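Local coordinates for SusD superfamily protein (Bacteroides fragilis NCTC 9343, PDB 3NQP) that probably binds sugars at the outer membrane of Bacteroides fragilis, as a member of the SusD family of glycan-binding lipoproteins, at residues A38-Q41 / H42-F46; G290-K293 / N294-Q297; Q325-D328 / D329-R333; A429-T432 / T433-A437; G465-L468 / V469-K472. All coordinates share one frame; numbering follows the deposited sequence.

Contact 1 of 5, residues A38-Q41 / H42-F46; sequences AAWQ and HTITF
The indole of Trp-40 lies against Ile-44 one turn further along helix 39-48, where the regular winding widens into a pi-type turn. CG1 of Ile-44 sits over the middle of the six-membered ring, 3.7 Å from its centroid and almost on the ring normal, a CH-pi contact. What brings the ring there is chi1 of Trp-40, 179°, which swings the indole beside its own carbonyl carbon and down the helix. On the neighbouring side of the helix Gln-41 and Phe-46 make a second pairing, this one of two flat groups. The glutamine chain runs extended above the phenyl ring, its CG 3.8 Å from the ring centroid, and the amide stacks on the ring with the two planes only 17° apart. The amide nitrogen is held in place by Gly-86 O, while Phe-46 also leans on Ile-134 of helix 110-135.

The spacing of five between these two residues follows from the wide turn: Phe-46 N bonds to Gln-41 O at 2.8 Å. Just before it, Trp-40 O takes two amides, Ile-44 N at 2.7 Å and Thr-45 N at 3.2 Å, from opposite faces of its plane. His-42 ND1 bonds to Asp-130 of helix 110-135. At the edge of the indole, in its plane, a water accepts from Trp-40 NE1 at 3.0 Å and lies 2.8 Å from Thr-45 OG1, to which it is also hydrogen-bonded.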
# COMPACT_ATOMS: atom_id res chain seq x y z
N ALA A 38 0.86 -8.42 -9.52
CA ALA A 38 1.89 -7.56 -8.86
C ALA A 38 1.43 -6.91 -7.56
O ALA A 38 2.19 -6.16 -6.93
CB ALA A 38 2.36 -6.49 -9.82
N ALA A 39 0.21 -7.22 -7.12
CA ALA A 39 -0.35 -6.56 -5.94
C ALA A 39 0.39 -6.88 -4.63
O ALA A 39 0.58 -6.00 -3.78
CB ALA A 39 -1.82 -6.89 -5.79
N TRP A 40 0.82 -8.12 -4.46
CA TRP A 40 1.55 -8.46 -3.23
C TRP A 40 2.83 -7.66 -3.19
O TRP A 40 3.19 -7.07 -2.17
CB TRP A 40 1.84 -9.96 -3.19
CG TRP A 40 2.59 -10.39 -1.97
CD1 TRP A 40 3.95 -10.44 -1.83
CD2 TRP A 40 2.04 -10.86 -0.73
NE1 TRP A 40 4.28 -10.91 -0.60
CE2 TRP A 40 3.13 -11.18 0.11
CE3 TRP A 40 0.75 -11.03 -0.25
CZ2 TRP A 40 2.96 -11.67 1.39
CZ3 TRP A 40 0.56 -11.54 1.02
CH2 TRP A 40 1.66 -11.85 1.83
N GLN A 41 3.54 -7.59 -4.32
CA GLN A 41 4.79 -6.83 -4.31
C GLN A 41 4.54 -5.34 -4.02
O GLN A 41 5.35 -4.69 -3.33
CB GLN A 41 5.52 -6.98 -5.65
CG GLN A 41 6.76 -6.21 -5.74
CD GLN A 41 7.54 -6.57 -6.96
OE1 GLN A 41 8.50 -7.37 -6.88
NE2 GLN A 41 7.15 -6.02 -8.12
N HIS A 42 3.48 -4.80 -4.61
CA HIS A 42 3.18 -3.38 -4.47
C HIS A 42 2.87 -3.03 -3.00
O HIS A 42 3.39 -2.05 -2.43
CB HIS A 42 2.04 -2.96 -5.39
CG HIS A 42 1.46 -1.63 -5.06
ND1 HIS A 42 2.09 -0.45 -5.40
CD2 HIS A 42 0.35 -1.28 -4.37
CE1 HIS A 42 1.37 0.57 -4.95
NE2 HIS A 42 0.32 0.09 -4.30
N THR A 43 1.99 -3.83 -2.39
CA THR A 43 1.45 -3.53 -1.09
C THR A 43 2.38 -4.06 -0.00
O THR A 43 2.79 -3.30 0.91
CB THR A 43 0.04 -4.14 -0.96
OG1 THR A 43 -0.86 -3.43 -1.83
CG2 THR A 43 -0.45 -4.13 0.48
N ILE A 44 2.75 -5.32 -0.10
CA ILE A 44 3.52 -5.96 1.01
C ILE A 44 5.04 -5.71 0.80
O ILE A 44 5.68 -5.05 1.61
CB ILE A 44 3.25 -7.43 1.17
CG1 ILE A 44 1.74 -7.72 1.37
CG2 ILE A 44 4.10 -8.00 2.32
CD1 ILE A 44 1.09 -7.19 2.65
N THR A 45 5.63 -6.21 -0.28
CA THR A 45 7.10 -6.10 -0.44
C THR A 45 7.59 -4.66 -0.40
O THR A 45 8.49 -4.34 0.39
CB THR A 45 7.61 -6.85 -1.69
OG1 THR A 45 6.94 -8.12 -1.72
CG2 THR A 45 9.15 -7.03 -1.65
N PHE A 46 6.96 -3.80 -1.19
CA PHE A 46 7.36 -2.40 -1.33
C PHE A 46 6.76 -1.51 -0.20
O PHE A 46 7.45 -0.72 0.41
CB PHE A 46 6.88 -1.86 -2.65
CG PHE A 46 7.57 -2.41 -3.87
CD1 PHE A 46 8.82 -3.03 -3.82
CD2 PHE A 46 7.01 -2.18 -5.11
CE1 PHE A 46 9.45 -3.47 -5.01
CE2 PHE A 46 7.66 -2.61 -6.31
CZ PHE A 46 8.86 -3.27 -6.24
O HOH W 1 7.24 -10.50 -0.22

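Contact 2 of 5, residues G290-K293 / N294-Q297; sequences GSTK and NRYQ
Arg-295 NH1 is shared between two oxygens: it donates to Ser-291 OG at 2.9 Å, with the hydroxyl tilted 22° out of the guanidinium plane, and to a water, also at 2.9 Å. That water donates in turn to Thr-292 OG1, whose direct protein partner is Asp-61. The serine oxygen stands between its own backbone N and carbonyl carbon (chi1 53°), while the arginine chain, extended from CG to NE, folds back over the turn to meet it. Beneath these side chains the backbone makes a short 3-10 turn, in which Asn-294 N reaches Ser-291 O at 3.1 Å and Arg-295 N reaches Thr-292 O at 2.9 Å, each donor well above the plane of its carbonyl.

Lys-293 also reaches back toward the start of the turn, alongside Asn-294, and bends at its last torsion to put NZ on a lone pair of Gly-290 O, 2.7 Å away. This loop lies at the surface, against the hairpin of strands 338-344 and 351-358. Lys-293 NZ is thus met by two backbone carbonyls, those of Gly-290 and Val-287, and Arg-295 by a hydroxyl, a water and, in a cation-pi contact, the Tyr-354 ring; neutral partners take up these N-H groups and tie both side chains to the loop.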
# COMPACT_ATOMS: atom_id res chain seq x y z
N GLY A 290 2.13 -25.99 13.49
CA GLY A 290 2.54 -24.83 14.29
C GLY A 290 2.14 -24.89 15.74
O GLY A 290 1.34 -25.71 16.12
N SER A 291 2.64 -23.96 16.52
CA SER A 291 2.48 -24.00 17.97
C SER A 291 1.34 -23.11 18.43
O SER A 291 0.84 -23.31 19.55
CB SER A 291 3.78 -23.56 18.68
OG SER A 291 4.21 -22.29 18.17
N THR A 292 0.92 -22.13 17.62
CA THR A 292 -0.17 -21.21 18.04
C THR A 292 -1.42 -21.97 18.51
O THR A 292 -2.02 -21.62 19.51
CB THR A 292 -0.54 -20.19 16.90
OG1 THR A 292 0.64 -19.46 16.50
CG2 THR A 292 -1.60 -19.20 17.34
N LYS A 293 -1.79 -23.04 17.80
CA LYS A 293 -3.02 -23.80 18.13
C LYS A 293 -3.08 -24.31 19.55
O LYS A 293 -4.18 -24.54 20.06
CB LYS A 293 -3.24 -24.99 17.20
CG LYS A 293 -2.07 -25.99 17.13
CD LYS A 293 -2.44 -27.28 16.40
CE LYS A 293 -1.25 -28.29 16.34
NZ LYS A 293 -0.09 -27.89 15.41
N ASN A 294 -1.92 -24.50 20.18
CA ASN A 294 -1.87 -25.01 21.55
C ASN A 294 -1.74 -23.90 22.58
O ASN A 294 -1.63 -24.17 23.73
CB ASN A 294 -0.72 -26.02 21.71
CG ASN A 294 -0.88 -27.22 20.79
OD1 ASN A 294 -1.97 -27.77 20.66
ND2 ASN A 294 0.18 -27.59 20.13
N ARG A 295 -1.75 -22.64 22.16
CA ARG A 295 -1.70 -21.55 23.11
C ARG A 295 -3.17 -21.14 23.36
O ARG A 295 -4.10 -21.95 23.11
CB ARG A 295 -0.82 -20.41 22.59
CG ARG A 295 0.62 -20.82 22.39
CD ARG A 295 1.66 -19.70 22.36
NE ARG A 295 2.96 -20.35 22.26
CZ ARG A 295 3.56 -20.69 21.11
NH1 ARG A 295 3.03 -20.36 19.94
NH2 ARG A 295 4.71 -21.35 21.13
N TYR A 296 -3.38 -19.93 23.85
CA TYR A 296 -4.68 -19.52 24.35
C TYR A 296 -5.16 -18.22 23.72
O TYR A 296 -4.39 -17.40 23.29
CB TYR A 296 -4.66 -19.38 25.88
CG TYR A 296 -4.27 -20.66 26.54
CD1 TYR A 296 -5.22 -21.60 26.87
CD2 TYR A 296 -2.92 -20.98 26.74
CE1 TYR A 296 -4.86 -22.82 27.43
CE2 TYR A 296 -2.54 -22.20 27.29
CZ TYR A 296 -3.52 -23.12 27.62
OH TYR A 296 -3.19 -24.33 28.21
N GLN A 297 -6.48 -18.07 23.68
CA GLN A 297 -7.15 -16.84 23.35
C GLN A 297 -7.29 -15.97 24.59
O GLN A 297 -7.12 -16.45 25.72
CB GLN A 297 -8.53 -17.16 22.79
CG GLN A 297 -8.48 -18.26 21.73
CD GLN A 297 -9.80 -18.48 21.04
OE1 GLN A 297 -10.41 -17.54 20.56
NE2 GLN A 297 -10.21 -19.73 20.93
O HOH W 2 1.41 -18.10 18.99

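Contact 3 of 5, residues Q325-D328 / D329-R333; sequences QNFD and DADTR
A type I beta turn from Asp-328 to Asp-331 reverses the chain and sets Phe-327 against Asp-331. The turn is closed by Asp-331 N, which bonds to Asp-328 O at 3.1 Å. The carboxylate of Asp-331 then stands at the edge of the Phe-327 ring, with OD2 3.5 Å from CD1 and the planes of the two groups 76° apart, so the negative oxygen faces the ring's hydrogen-bearing rim. CE1 of Phe-327 also touches Arg-333 CB at 3.7 Å, the aliphatic start of the arginine.

This loop joins helices 321-325 and 333-337, and Asp-331 also caps the approach to the second of them: its OD1 accepts from Arg-333 N at 2.9 Å, on the anti side but tilted out of the carboxylate plane. With CG anti to the backbone N (chi1 -176°), the carboxylate is carried forward to the residues that follow. The same OD1 offers its syn lone pair to Arg-333 NE at 3.0 Å, and OD2 forms a salt bridge with NH2 at 2.9 Å. The arginine chain bends at chi3, and its guanidinium grips the carboxylate side-on through NE and NH2. Asp-331, buried and so paired, would probably stay ionised.

Glu-441 shares NH2 with Asp-331, and Glu-445 pairs with NH1; both lie on helix 431-445. Asp-331 OD2 also takes a hydrogen from a water 2.6 Å away, and that water accepts in turn from Asp-328 N.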
# COMPACT_ATOMS: atom_id res chain seq x y z
N GLN A 325 -0.58 -3.80 20.52
CA GLN A 325 -0.71 -3.15 21.83
C GLN A 325 -0.89 -1.63 21.72
O GLN A 325 -1.37 -1.00 22.66
CB GLN A 325 0.51 -3.43 22.70
CG GLN A 325 0.67 -4.88 23.04
CD GLN A 325 1.98 -5.17 23.72
OE1 GLN A 325 3.03 -4.68 23.31
NE2 GLN A 325 1.92 -5.96 24.78
N ASN A 326 -0.49 -1.06 20.58
CA ASN A 326 -0.73 0.38 20.32
C ASN A 326 -2.20 0.78 20.18
O ASN A 326 -2.56 1.94 20.34
CB ASN A 326 -0.04 0.82 19.02
CG ASN A 326 1.40 1.28 19.23
OD1 ASN A 326 1.89 1.39 20.36
ND2 ASN A 326 2.09 1.58 18.11
N PHE A 327 -3.05 -0.16 19.81
CA PHE A 327 -4.49 0.10 19.75
C PHE A 327 -5.13 0.11 21.15
O PHE A 327 -4.91 -0.81 21.93
CB PHE A 327 -5.21 -0.99 18.95
CG PHE A 327 -4.90 -1.00 17.46
CD1 PHE A 327 -5.66 -0.28 16.56
CD2 PHE A 327 -3.91 -1.82 16.95
CE1 PHE A 327 -5.42 -0.35 15.19
CE2 PHE A 327 -3.63 -1.86 15.56
CZ PHE A 327 -4.42 -1.11 14.69
N ASP A 328 -5.97 1.11 21.44
CA ASP A 328 -6.91 1.02 22.57
C ASP A 328 -7.90 -0.10 22.34
O ASP A 328 -8.24 -0.41 21.20
CB ASP A 328 -7.72 2.32 22.70
CG ASP A 328 -6.85 3.50 23.03
OD1 ASP A 328 -5.97 3.34 23.89
OD2 ASP A 328 -7.04 4.57 22.43
N ASP A 329 -8.37 -0.72 23.42
CA ASP A 329 -9.34 -1.80 23.28
C ASP A 329 -10.65 -1.30 22.68
O ASP A 329 -11.35 -2.08 22.07
CB ASP A 329 -9.62 -2.50 24.61
CG ASP A 329 -8.47 -3.39 25.08
OD1 ASP A 329 -7.67 -3.92 24.27
OD2 ASP A 329 -8.40 -3.58 26.31
N ALA A 330 -10.95 -0.01 22.83
CA ALA A 330 -12.22 0.55 22.33
C ALA A 330 -12.14 0.87 20.85
O ALA A 330 -13.12 1.27 20.27
CB ALA A 330 -12.59 1.84 23.10
N ASP A 331 -10.96 0.72 20.26
CA ASP A 331 -10.73 0.94 18.82
C ASP A 331 -11.10 -0.38 18.12
O ASP A 331 -10.42 -1.38 18.27
CB ASP A 331 -9.26 1.30 18.62
CG ASP A 331 -8.88 1.66 17.21
OD1 ASP A 331 -9.54 1.21 16.24
OD2 ASP A 331 -7.86 2.39 17.06
N THR A 332 -12.17 -0.35 17.32
CA THR A 332 -12.67 -1.55 16.61
C THR A 332 -11.65 -2.08 15.61
O THR A 332 -11.71 -3.24 15.25
CB THR A 332 -13.98 -1.25 15.84
OG1 THR A 332 -13.73 -0.26 14.83
CG2 THR A 332 -15.06 -0.70 16.81
N ARG A 333 -10.68 -1.28 15.17
CA ARG A 333 -9.65 -1.78 14.24
C ARG A 333 -8.78 -2.85 14.90
O ARG A 333 -8.17 -3.67 14.20
CB ARG A 333 -8.77 -0.65 13.73
CG ARG A 333 -9.52 0.43 12.96
CD ARG A 333 -8.63 1.57 12.57
NE ARG A 333 -8.27 2.36 13.73
CZ ARG A 333 -7.86 3.62 13.70
NH1 ARG A 333 -7.68 4.27 12.54
NH2 ARG A 333 -7.59 4.24 14.83
O HOH W 3 -6.58 3.07 19.16

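Contact 4 of 5, residues A429-T432 / T433-A437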
# COMPACT_ATOMS: atom_id res chain seq x y z
N ALA A 429 -0.42 23.73 17.00
CA ALA A 429 0.48 24.39 16.07
C ALA A 429 1.82 23.66 15.85
O ALA A 429 2.61 24.00 14.96
CB ALA A 429 0.75 25.85 16.56
N ASP A 430 2.07 22.64 16.65
CA ASP A 430 3.29 21.91 16.58
C ASP A 430 3.28 20.96 15.39
O ASP A 430 2.56 19.91 15.39
CB ASP A 430 3.49 21.13 17.88
CG ASP A 430 4.88 20.51 17.96
OD1 ASP A 430 5.01 19.29 17.77
OD2 ASP A 430 5.82 21.25 18.18
N PHE A 431 4.11 21.30 14.40
CA PHE A 431 4.22 20.52 13.19
C PHE A 431 4.54 19.07 13.49
O PHE A 431 3.94 18.15 12.92
CB PHE A 431 5.29 21.08 12.25
CG PHE A 431 5.40 20.34 10.95
CD1 PHE A 431 6.15 19.15 10.86
CD2 PHE A 431 4.77 20.81 9.80
CE1 PHE A 431 6.23 18.43 9.67
CE2 PHE A 431 4.87 20.08 8.59
CZ PHE A 431 5.61 18.89 8.54
N THR A 432 5.46 18.84 14.41
CA THR A 432 5.93 17.48 14.70
C THR A 432 4.78 16.66 15.28
O THR A 432 4.58 15.49 14.93
CB THR A 432 7.11 17.48 15.69
OG1 THR A 432 8.23 18.21 15.13
CG2 THR A 432 7.59 16.04 15.98
N THR A 433 4.04 17.25 16.20
CA THR A 433 2.97 16.48 16.88
C THR A 433 1.94 16.07 15.82
O THR A 433 1.47 14.94 15.81
CB THR A 433 2.33 17.31 17.98
OG1 THR A 433 3.35 17.72 18.87
CG2 THR A 433 1.21 16.51 18.79
N ASN A 434 1.59 17.01 14.93
CA ASN A 434 0.67 16.76 13.84
C ASN A 434 1.18 15.68 12.88
O ASN A 434 0.45 14.76 12.53
CB ASN A 434 0.42 18.01 13.01
CG ASN A 434 -0.51 19.03 13.70
OD1 ASN A 434 -1.42 18.67 14.48
ND2 ASN A 434 -0.27 20.29 13.41
N GLU A 435 2.42 15.81 12.39
CA GLU A 435 2.98 14.80 11.45
C GLU A 435 2.96 13.41 12.07
O GLU A 435 2.55 12.43 11.44
CB GLU A 435 4.41 15.18 11.04
CG GLU A 435 4.87 14.50 9.80
CD GLU A 435 4.49 15.26 8.53
OE1 GLU A 435 3.49 16.02 8.53
OE2 GLU A 435 5.20 15.10 7.53
N LEU A 436 3.39 13.30 13.33
CA LEU A 436 3.39 12.00 14.01
C LEU A 436 1.99 11.45 14.26
O LEU A 436 1.77 10.25 14.19
CB LEU A 436 4.21 12.03 15.29
CG LEU A 436 5.72 12.36 15.13
CD1 LEU A 436 6.38 12.61 16.49
CD2 LEU A 436 6.50 11.26 14.29
N ALA A 437 1.05 12.33 14.58
CA ALA A 437 -0.35 11.95 14.74
C ALA A 437 -0.92 11.37 13.43
O ALA A 437 -1.70 10.42 13.47
CB ALA A 437 -1.19 13.16 15.26
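Asp-430 meets Thr-433 as the N-cap of helix 431-445. Asp-430 CB lies 3.6 Å from Thr-433 OG1. The first torsion, chi1 -171°, puts CG anti to the backbone N and folds the carboxylate over the first turn, so that Asp-430 CG comes to 3.3 Å from Thr-433 OG1. At the tip OD1 does the bonding. It accepts from Thr-433 N at 2.8 Å and from Thr-433 OG1 at 2.5 Å, the two donors coming from opposite faces of the carboxylate plane: the amide approaches on the anti side, the hydroxyl from above. Behind the cap the ordinary helical bonding begins, with Asn-434 N on Asp-430 O.

Two side-chain pairs run along the helix from here. The ring of Phe-431 lies side by side with Glu-435, its CZ 3.6 Å from OE1 and the ring and carboxylate planes 37° apart. The polar partners of that carboxylate lie elsewhere: Lys-216 bridges OE2 and Asn-394 bonds to OE1. One residue on, the methyl CG2 of Thr-432 packs against Leu-436 CD1 at 3.7 Å, and the threonine hydroxyl goes to Leu-461 O instead.

The chemistry is that of a helix start: one aspartate oxygen takes both the amide and the hydroxyl of Thr-433 at the first turn, and its negative charge at the N-terminal end of the helix probably interacts favourably with the helix dipole.

Contact 5 of 5, residues G465-L468 / V469-K472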
# COMPACT_ATOMS: atom_id res chain seq x y z
N GLY A 465 12.07 19.45 7.01
CA GLY A 465 13.11 18.83 7.79
C GLY A 465 13.42 17.37 7.44
O GLY A 465 13.19 16.92 6.32
N THR A 466 13.89 16.60 8.43
CA THR A 466 14.42 15.25 8.18
C THR A 466 13.33 14.20 7.92
O THR A 466 12.36 14.13 8.68
CB THR A 466 15.22 14.80 9.39
OG1 THR A 466 16.10 15.86 9.75
CG2 THR A 466 16.05 13.54 9.10
N PRO A 467 13.49 13.36 6.88
CA PRO A 467 12.56 12.25 6.71
C PRO A 467 12.42 11.40 7.97
O PRO A 467 13.43 11.14 8.70
CB PRO A 467 13.18 11.43 5.59
CG PRO A 467 13.88 12.45 4.75
CD PRO A 467 14.40 13.51 5.71
N LEU A 468 11.20 10.98 8.24
CA LEU A 468 10.97 10.24 9.49
C LEU A 468 11.69 8.88 9.55
O LEU A 468 11.89 8.37 10.63
CB LEU A 468 9.49 10.07 9.78
CG LEU A 468 8.73 11.30 10.27
CD1 LEU A 468 7.27 10.89 10.60
CD2 LEU A 468 9.44 12.07 11.44
N VAL A 469 12.05 8.30 8.40
CA VAL A 469 12.82 7.05 8.36
C VAL A 469 14.17 7.22 9.11
O VAL A 469 14.70 6.26 9.69
CB VAL A 469 13.07 6.57 6.91
CG1 VAL A 469 13.96 7.60 6.19
CG2 VAL A 469 13.70 5.19 6.88
N PHE A 470 14.70 8.45 9.15
CA PHE A 470 15.95 8.75 9.88
C PHE A 470 15.81 9.23 11.34
O PHE A 470 16.84 9.51 12.01
CB PHE A 470 16.74 9.84 9.13
CG PHE A 470 17.18 9.46 7.72
CD1 PHE A 470 17.90 8.30 7.47
CD2 PHE A 470 16.95 10.34 6.65
CE1 PHE A 470 18.35 7.99 6.16
CE2 PHE A 470 17.41 10.04 5.35
CZ PHE A 470 18.09 8.83 5.11
N CYS A 471 14.58 9.27 11.86
CA CYS A 471 14.32 9.79 13.20
C CYS A 471 13.80 8.68 14.10
O CYS A 471 13.00 7.83 13.68
CB CYS A 471 13.28 10.92 13.15
SG CYS A 471 13.72 12.28 12.01
N LYS A 472 14.21 8.71 15.36
CA LYS A 472 13.71 7.74 16.33
C LYS A 472 12.18 7.83 16.47
O LYS A 472 11.52 6.82 16.75
CB LYS A 472 14.40 7.90 17.71
CG LYS A 472 14.17 9.24 18.42
CD LYS A 472 14.91 9.25 19.83
CE LYS A 472 14.57 10.50 20.65
NZ LYS A 472 14.76 11.79 19.87
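Thr-466 and Pro-467 pack against Phe-470 and Cys-471 round a tight 3-10 turn in the loop between helices 452-458 and 498-503. The methyl of Thr-466 is the main bump. It points into the angle between two side chains, with CG2 3.8 Å from Phe-470 CB and 3.9 Å from Cys-471 SG, and it comes at the edge of the phenyl ring, near its plane, the two side chains crossing at about a right angle. Threonine chi1, -48°, places that methyl anti to its backbone N, which is what carries it forward into the angle.

Pro-467 supplies a flatter surface. Its ring runs side by side with Phe-470, CB lying 4.1 Å from CD2, and the same CB touches Val-469 CG1 at 4.0 Å. That valine methyl in turn sits over the centre of the phenyl ring, so one face of Phe-470 rests on Val-469 while the proline runs alongside the phenylalanine side chain. The backbone under this cluster is drawn together by Phe-470 N bonding to Pro-467 O at 3.0 Å and Cys-471 N bonding to Leu-468 O at 3.1 Å; both donors stand above the planes of their carbonyls.

Outwards, the turn fits into the protein through its buried residues. Leu-468 reaches Leu-439 of helix 431-445, and Val-469 fills a place beside Trp-453 and Leu-456 of helix 452-458. Back inside the turn, Cys-471 SG touches the leucine branch, 4.3 Å from Leu-468 CD2.

The five contacts follow one another along the chain without overlap. Contact 1, on helix 39-48, is the one nearest the centre of the molecule and lies in the N-terminal part of the chain, the other four in its C-terminal half. Contact 2, beside hairpin 338-344/351-358, lies far from contacts 4 and 5, its centre about 40 Å from that of contact 4, but only about 22 Å from that of contact 3. Contacts 3 and 4 have centres about 21 Å apart, yet helix 431-445 joins them, beginning in contact 4 and meeting Arg-333 further along. Contacts 4 and 5 touch, Leu-436 CD2 against Leu-468 CD1 at 3.8 Å. Helix 431-445 thus holds the loops of contacts 3 and 5 to one helical element.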